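Saframycin Mx1 synthetase B (Legionella pneumophila subsp. pneumophila, PDB 3KXW) belongs to the ANL superfamily of AMP-binding enzymes and holds 5'-O-[(S)-(dodecanoyloxy)(hydroxy)phosphoryl]adenosine in its pocket. Local coordinates at residues A[173-178]-A[328-333]; A[192-197]-A[404-409]. All coordinates share one frame; numbering follows the deposited sequence.

Contact 1 of 2, residues A[173-178]-A[328-333]; sequences QYTSGS and GLAEAT. With 1ZZ (5'-O-[(S)-(dodecanoyloxy)(hydroxy)phosphoryl]adenosine), chain B.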
loop_
_atom_site.group_PDB
_atom_site.type_symbol
_atom_site.label_atom_id
_atom_site.label_comp_id
_atom_site.label_asym_id
_atom_site.label_seq_id
_atom_site.Cartn_x
_atom_site.Cartn_y
_atom_site.Cartn_z
ATOM N N GLN A 173 -2.756 -10.402 -6.141
ATOM C CA GLN A 173 -2.072 -9.349 -5.418
ATOM C C GLN A 173 -1.316 -9.912 -4.221
ATOM O O GLN A 173 -1.905 -10.479 -3.297
ATOM C CB GLN A 173 -2.995 -8.176 -5.040
ATOM C CG GLN A 173 -4.273 -8.472 -4.295
ATOM C CD GLN A 173 -5.046 -7.162 -3.904
ATOM O OE1 GLN A 173 -4.507 -6.060 -4.033
ATOM N NE2 GLN A 173 -6.302 -7.294 -3.455
ATOM N N TYR A 174 -0.001 -9.773 -4.269
ATOM C CA TYR A 174 0.846 -10.280 -3.200
ATOM C C TYR A 174 0.919 -9.298 -2.045
ATOM O O TYR A 174 1.135 -8.104 -2.250
ATOM C CB TYR A 174 2.234 -10.625 -3.749
ATOM C CG TYR A 174 2.213 -11.948 -4.456
ATOM C CD1 TYR A 174 2.472 -13.113 -3.768
ATOM C CD2 TYR A 174 1.896 -12.038 -5.797
ATOM C CE1 TYR A 174 2.439 -14.332 -4.396
ATOM C CE2 TYR A 174 1.860 -13.258 -6.440
ATOM C CZ TYR A 174 2.117 -14.399 -5.739
ATOM O OH TYR A 174 2.065 -15.622 -6.376
ATOM N N THR A 175 0.710 -9.786 -0.827
ATOM C CA THR A 175 0.659 -8.892 0.323
ATOM C C THR A 175 2.052 -8.721 0.885
ATOM O O THR A 175 2.965 -9.467 0.525
ATOM C CB THR A 175 -0.232 -9.450 1.433
ATOM O OG1 THR A 175 0.299 -10.704 1.874
ATOM C CG2 THR A 175 -1.647 -9.654 0.931
ATOM N N SER A 176 2.222 -7.755 1.777
ATOM C CA SER A 176 3.470 -7.674 2.525
ATOM C C SER A 176 3.433 -8.747 3.605
ATOM O O SER A 176 2.395 -9.381 3.859
ATOM C CB SER A 176 3.649 -6.299 3.170
ATOM O OG SER A 176 2.669 -6.094 4.178
ATOM N N GLY A 177 4.555 -8.936 4.270
ATOM C CA GLY A 177 4.608 -9.960 5.268
ATOM C C GLY A 177 4.707 -11.259 4.512
ATOM O O GLY A 177 4.844 -11.272 3.283
ATOM N N SER A 178 4.651 -12.353 5.259
ATOM C CA SER A 178 4.904 -13.662 4.706
ATOM C C SER A 178 6.059 -13.569 3.719
ATOM O O SER A 178 5.951 -14.060 2.605
ATOM C CB SER A 178 3.652 -14.205 4.016
ATOM O OG SER A 178 2.592 -14.337 4.932
ATOM N N GLY A 328 -9.016 -1.747 5.324
ATOM C CA GLY A 328 -9.208 -2.832 4.375
ATOM C C GLY A 328 -7.963 -3.691 4.273
ATOM O O GLY A 328 -6.974 -3.457 4.977
ATOM N N LEU A 329 -8.029 -4.694 3.409
ATOM C CA LEU A 329 -6.903 -5.598 3.170
ATOM C C LEU A 329 -7.075 -6.318 1.846
ATOM O O LEU A 329 -8.181 -6.400 1.316
ATOM C CB LEU A 329 -6.679 -6.603 4.296
ATOM C CG LEU A 329 -7.722 -7.333 5.157
ATOM C CD1 LEU A 329 -9.208 -7.146 4.803
ATOM C CD2 LEU A 329 -7.339 -8.790 5.475
ATOM N N ALA A 330 -5.976 -6.851 1.332
ATOM C CA ALA A 330 -5.975 -7.437 -0.008
ATOM C C ALA A 330 -6.941 -8.614 -0.092
ATOM O O ALA A 330 -7.542 -8.847 -1.127
ATOM C CB ALA A 330 -4.589 -7.880 -0.375
ATOM N N GLU A 331 -7.064 -9.352 1.012
ATOM C CA GLU A 331 -7.928 -10.545 1.073
ATOM C C GLU A 331 -9.401 -10.190 0.875
ATOM O O GLU A 331 -10.224 -11.048 0.540
ATOM C CB GLU A 331 -7.723 -11.308 2.394
ATOM C CG GLU A 331 -6.412 -12.086 2.450
ATOM C CD GLU A 331 -5.250 -11.254 2.973
ATOM O OE1 GLU A 331 -5.351 -9.999 2.941
ATOM O OE2 GLU A 331 -4.238 -11.853 3.429
ATOM N N ALA A 332 -9.734 -8.918 1.098
ATOM C CA ALA A 332 -11.088 -8.437 0.843
ATOM C C ALA A 332 -11.109 -7.481 -0.352
ATOM O O ALA A 332 -11.978 -6.610 -0.460
ATOM C CB ALA A 332 -11.664 -7.773 2.075
ATOM N N THR A 333 -10.159 -7.699 -1.262
ATOM C CA THR A 333 -9.927 -6.871 -2.429
ATOM C C THR A 333 -9.332 -5.536 -2.027
ATOM O O THR A 333 -8.175 -5.269 -2.316
ATOM C CB THR A 333 -11.193 -6.722 -3.328
ATOM O OG1 THR A 333 -11.608 -8.024 -3.754
ATOM C CG2 THR A 333 -10.874 -5.933 -4.533
HETATM P P 1ZZ B . -2.759 -4.949 2.756
HETATM C C1 1ZZ B . -9.660 5.922 -4.189
HETATM N N1 1ZZ B . -4.544 -1.838 8.089
HETATM O O1 1ZZ B . -3.579 -1.874 3.456
HETATM C C2 1ZZ B . -8.875 5.399 -2.978
HETATM N N2 1ZZ B . -5.989 -0.340 7.272
HETATM O O2 1ZZ B . -3.732 -3.775 2.090
HETATM C C3 1ZZ B . -9.683 4.379 -2.165
HETATM N N3 1ZZ B . -4.582 -1.038 10.586
HETATM O O3 1ZZ B . -3.283 -6.251 2.399
HETATM C C4 1ZZ B . -8.762 3.558 -1.251
HETATM N N4 1ZZ B . -6.031 0.866 10.877
HETATM O O4 1ZZ B . -1.268 -4.750 2.169
HETATM C C5 1ZZ B . -9.522 2.854 -0.113
HETATM N N5 1ZZ B . -7.341 1.820 9.195
HETATM O O5 1ZZ B . -2.659 -4.782 4.412
HETATM C C6 1ZZ B . -8.493 2.175 0.802
HETATM O O6 1ZZ B . -3.028 -3.355 6.842
HETATM C C7 1ZZ B . -8.888 1.501 2.140
HETATM O O7 1ZZ B . -3.611 -4.771 9.317
HETATM C C8 1ZZ B . -7.784 0.965 3.073
HETATM O O8 1ZZ B . -4.841 -6.151 7.668
HETATM C C9 1ZZ B . -7.356 -0.432 2.595
HETATM C C10 1ZZ B . -5.887 -0.794 2.916
HETATM C C11 1ZZ B . -5.526 -2.091 2.139
HETATM C C12 1ZZ B . -4.423 -2.838 2.913
HETATM C C13 1ZZ B . -3.822 -4.726 5.210
HETATM C C14 1ZZ B . -3.470 -4.547 6.551
HETATM C C15 1ZZ B . -4.654 -4.833 7.544
HETATM C C16 1ZZ B . -4.316 -4.212 8.660
HETATM C C17 1ZZ B . -3.757 -2.988 8.116
HETATM C C18 1ZZ B . -5.257 -1.333 6.929
HETATM C C19 1ZZ B . -5.748 -0.111 8.729
HETATM C C20 1ZZ B . -4.945 -1.021 9.196
HETATM C C21 1ZZ B . -5.058 -0.118 11.391
HETATM C C22 1ZZ B . -6.359 0.888 9.690
HETATM O O HOH W 1 -1.692 -11.242 4.264
#
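The amide nitrogen NE2 of Q173 donates to T333 O at 3.0 Å. The N-H...O angle is 162°, the carbonyl is met in its plane on a lone pair, and the oxygen lies almost in the amide plane. Beyond CG the Q173 chain is extended (chi2 176°), putting CD 3.6 Å from A330 CB. A330 O, which accepts from T333 N, lies 3.1 Å from Q173 NE2. T175 adds a methyl contact, its CG2 resting 3.7 Å from A330 CB, while its OG1 shares a water with E331 OE2; that water donates to the carboxylate, which also bonds Y413 OH. A330 N donates to phosphoryl oxygen O3 of the bound 5'-O-[(S)-(dodecanoyloxy)(hydroxy)phosphoryl]adenosine at 3.0 Å. The sequences are those of two ANL signature motifs: TSGS belongs to the glycine-rich loop of the family, and GLAEAT to a segment whose G328, L329 and A330 line the pocket. Q173 is the second-last residue of strand 169-174, which pairs with strand 184-188. V185 of that partner strand and D220 of helix 220-233 touch both Q173 and A330, while strand 438-440 packs on L329 and E331.

Contact 2 of 2, residues A[192-197]-A[404-409]; sequences LLDNLN and VQSNSV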
loop_
_atom_site.group_PDB
_atom_site.type_symbol
_atom_site.label_atom_id
_atom_site.label_comp_id
_atom_site.label_asym_id
_atom_site.label_seq_id
_atom_site.Cartn_x
_atom_site.Cartn_y
_atom_site.Cartn_z
ATOM N N LEU A 192 -13.307 -7.791 -8.006
ATOM C CA LEU A 192 -12.772 -6.509 -8.422
ATOM C C LEU A 192 -13.890 -5.508 -8.699
ATOM O O LEU A 192 -13.902 -4.413 -8.135
ATOM C CB LEU A 192 -11.900 -6.694 -9.656
ATOM C CG LEU A 192 -11.337 -5.400 -10.260
ATOM C CD1 LEU A 192 -10.446 -4.649 -9.267
ATOM C CD2 LEU A 192 -10.579 -5.716 -11.534
ATOM N N LEU A 193 -14.831 -5.873 -9.565
ATOM C CA LEU A 193 -15.939 -4.955 -9.845
ATOM C C LEU A 193 -16.737 -4.648 -8.583
ATOM O O LEU A 193 -17.190 -3.535 -8.388
ATOM C CB LEU A 193 -16.859 -5.503 -10.937
ATOM C CG LEU A 193 -16.306 -5.605 -12.373
ATOM C CD1 LEU A 193 -17.411 -6.219 -13.279
ATOM C CD2 LEU A 193 -15.859 -4.241 -12.890
ATOM N N ASP A 194 -16.934 -5.633 -7.720
ATOM C CA ASP A 194 -17.699 -5.358 -6.525
ATOM C C ASP A 194 -17.017 -4.264 -5.694
ATOM O O ASP A 194 -17.665 -3.336 -5.179
ATOM C CB ASP A 194 -17.825 -6.587 -5.650
ATOM C CG ASP A 194 -18.745 -6.345 -4.476
ATOM O OD1 ASP A 194 -19.961 -6.258 -4.712
ATOM O OD2 ASP A 194 -18.267 -6.208 -3.337
ATOM N N ASN A 195 -15.711 -4.397 -5.523
ATOM C CA ASN A 195 -15.003 -3.424 -4.696
ATOM C C ASN A 195 -14.868 -2.057 -5.345
ATOM O O ASN A 195 -15.004 -1.039 -4.671
ATOM C CB ASN A 195 -13.650 -3.937 -4.204
ATOM C CG ASN A 195 -13.270 -3.315 -2.858
ATOM O OD1 ASN A 195 -12.350 -2.511 -2.756
ATOM N ND2 ASN A 195 -14.025 -3.667 -1.825
ATOM N N LEU A 196 -14.602 -2.032 -6.651
ATOM C CA LEU A 196 -14.568 -0.774 -7.386
ATOM C C LEU A 196 -15.866 -0.010 -7.213
ATOM O O LEU A 196 -15.859 1.194 -7.109
ATOM C CB LEU A 196 -14.296 -0.975 -8.892
ATOM C CG LEU A 196 -12.977 -1.657 -9.273
ATOM C CD1 LEU A 196 -12.769 -1.691 -10.768
ATOM C CD2 LEU A 196 -11.738 -1.088 -8.532
ATOM N N ASN A 197 -16.983 -0.716 -7.217
ATOM C CA ASN A 197 -18.270 -0.057 -7.008
ATOM C C ASN A 197 -18.405 0.464 -5.579
ATOM O O ASN A 197 -18.928 1.561 -5.342
ATOM C CB ASN A 197 -19.425 -1.019 -7.296
ATOM C CG ASN A 197 -20.783 -0.405 -6.959
ATOM O OD1 ASN A 197 -21.171 0.612 -7.536
ATOM N ND2 ASN A 197 -21.500 -1.020 -6.025
ATOM N N VAL A 404 -14.774 -10.631 8.024
ATOM C CA VAL A 404 -15.374 -9.904 6.908
ATOM C C VAL A 404 -16.126 -10.840 5.982
ATOM O O VAL A 404 -15.684 -11.960 5.759
ATOM C CB VAL A 404 -14.289 -9.174 6.104
ATOM C CG1 VAL A 404 -14.898 -8.408 4.940
ATOM C CG2 VAL A 404 -13.500 -8.248 7.034
ATOM N N GLN A 405 -17.253 -10.379 5.446
ATOM C CA GLN A 405 -17.981 -11.122 4.406
ATOM C C GLN A 405 -18.575 -10.195 3.360
ATOM O O GLN A 405 -19.203 -9.196 3.706
ATOM C CB GLN A 405 -19.103 -11.999 5.016
ATOM C CG GLN A 405 -20.087 -12.532 3.966
ATOM C CD GLN A 405 -21.107 -13.498 4.550
ATOM O OE1 GLN A 405 -21.878 -13.147 5.455
ATOM N NE2 GLN A 405 -21.119 -14.724 4.036
ATOM N N SER A 406 -18.370 -10.521 2.085
ATOM C CA SER A 406 -19.056 -9.835 0.996
ATOM C C SER A 406 -18.559 -10.388 -0.335
ATOM O O SER A 406 -17.627 -11.194 -0.383
ATOM C CB SER A 406 -18.784 -8.316 1.021
ATOM O OG SER A 406 -17.562 -7.998 0.344
ATOM N N ASN A 407 -19.157 -9.919 -1.420
ATOM C CA ASN A 407 -18.719 -10.318 -2.751
ATOM C C ASN A 407 -17.304 -9.816 -3.107
ATOM O O ASN A 407 -16.743 -10.190 -4.144
ATOM C CB ASN A 407 -19.732 -9.847 -3.785
ATOM C CG ASN A 407 -20.995 -10.711 -3.805
ATOM O OD1 ASN A 407 -22.048 -10.265 -4.241
ATOM N ND2 ASN A 407 -20.885 -11.939 -3.325
ATOM N N SER A 408 -16.735 -8.958 -2.261
ATOM C CA SER A 408 -15.348 -8.495 -2.451
ATOM C C SER A 408 -14.329 -9.425 -1.802
ATOM O O SER A 408 -13.124 -9.268 -1.997
ATOM C CB SER A 408 -15.159 -7.056 -1.885
ATOM O OG SER A 408 -15.830 -6.086 -2.695
ATOM N N VAL A 409 -14.794 -10.380 -1.009
ATOM C CA VAL A 409 -13.866 -11.294 -0.363
ATOM C C VAL A 409 -13.271 -12.243 -1.389
ATOM O O VAL A 409 -13.989 -12.918 -2.125
ATOM C CB VAL A 409 -14.520 -12.094 0.777
ATOM C CG1 VAL A 409 -13.618 -13.250 1.179
ATOM C CG2 VAL A 409 -14.819 -11.152 1.966
HETATM O O HOH W 2 -21.252 -7.903 -6.529
#
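The hydroxyl of S408 joins two helix side chains: OG donates to D194 OD2 at a short 2.5 Å and accepts from N195 ND2 at 3.1 Å. The carboxylate oxygen uses its anti lone pair, the one away from OD1. The N195 bond is fairly straight, 159°, and OG lies near the amide plane. D194 reaches the turn with CG anti to the backbone N (chi1 -174°). Its OD2 also forms a salt bridge with K198, one turn further along the helix, so the oxygen has a hydroxyl and an ammonium group as partners; the positive charge would be expected to favour the ionised carboxylate. OD1 accepts from a water at 2.8 Å, which makes a weak second bond to N407 OD1. N407 itself meets D194 by packing: its CB lies 3.7 Å from the carboxylate carbon CG, and the side chains cross at about a right angle, with the carboxylate and amide planes 80° apart. The other end of the N195 amide is satisfied too, since OD1 accepts from L335 N. Within 404-409 the backbone N of S408 donates to S406 OG at 2.9 Å, and that hydroxyl is also hydrogen-bonded to Q381 OE1. V409 N closes the turn onto S406 O. An ST turn headed by S406 is thus superposed on a type I beta turn, S406 to V409, where the chain leaves strand 400-405 of an antiparallel sheet, and it docks on the polar flank of helix 189-202 within the AMP-binding region of the ANL fold.

From the N terminus, the chain passes 173-178, then strand 184-188, and reaches segment 192-197 on helix 189-202. Next comes 328-333, where contact 1 closes a loop of 149 intervening residues; 404-409 follows and closes contact 2 over 206. The segments alternate, so the two loops cross. The contacts, with centres about 14 Å apart, meet at T333: its OG1 probably hydrogen-bonds S408 O, 2.6 Å away, and its CG2 packs against N195 CB. Contact 1 ties the end of strand 169-174 and the start of the glycine-rich loop to the segment after strand 323-328, which touches the ligand; contact 2 ties helix 189-202 to the end of strand 400-405, the N195 side chain staying about 7 Å from the ligand.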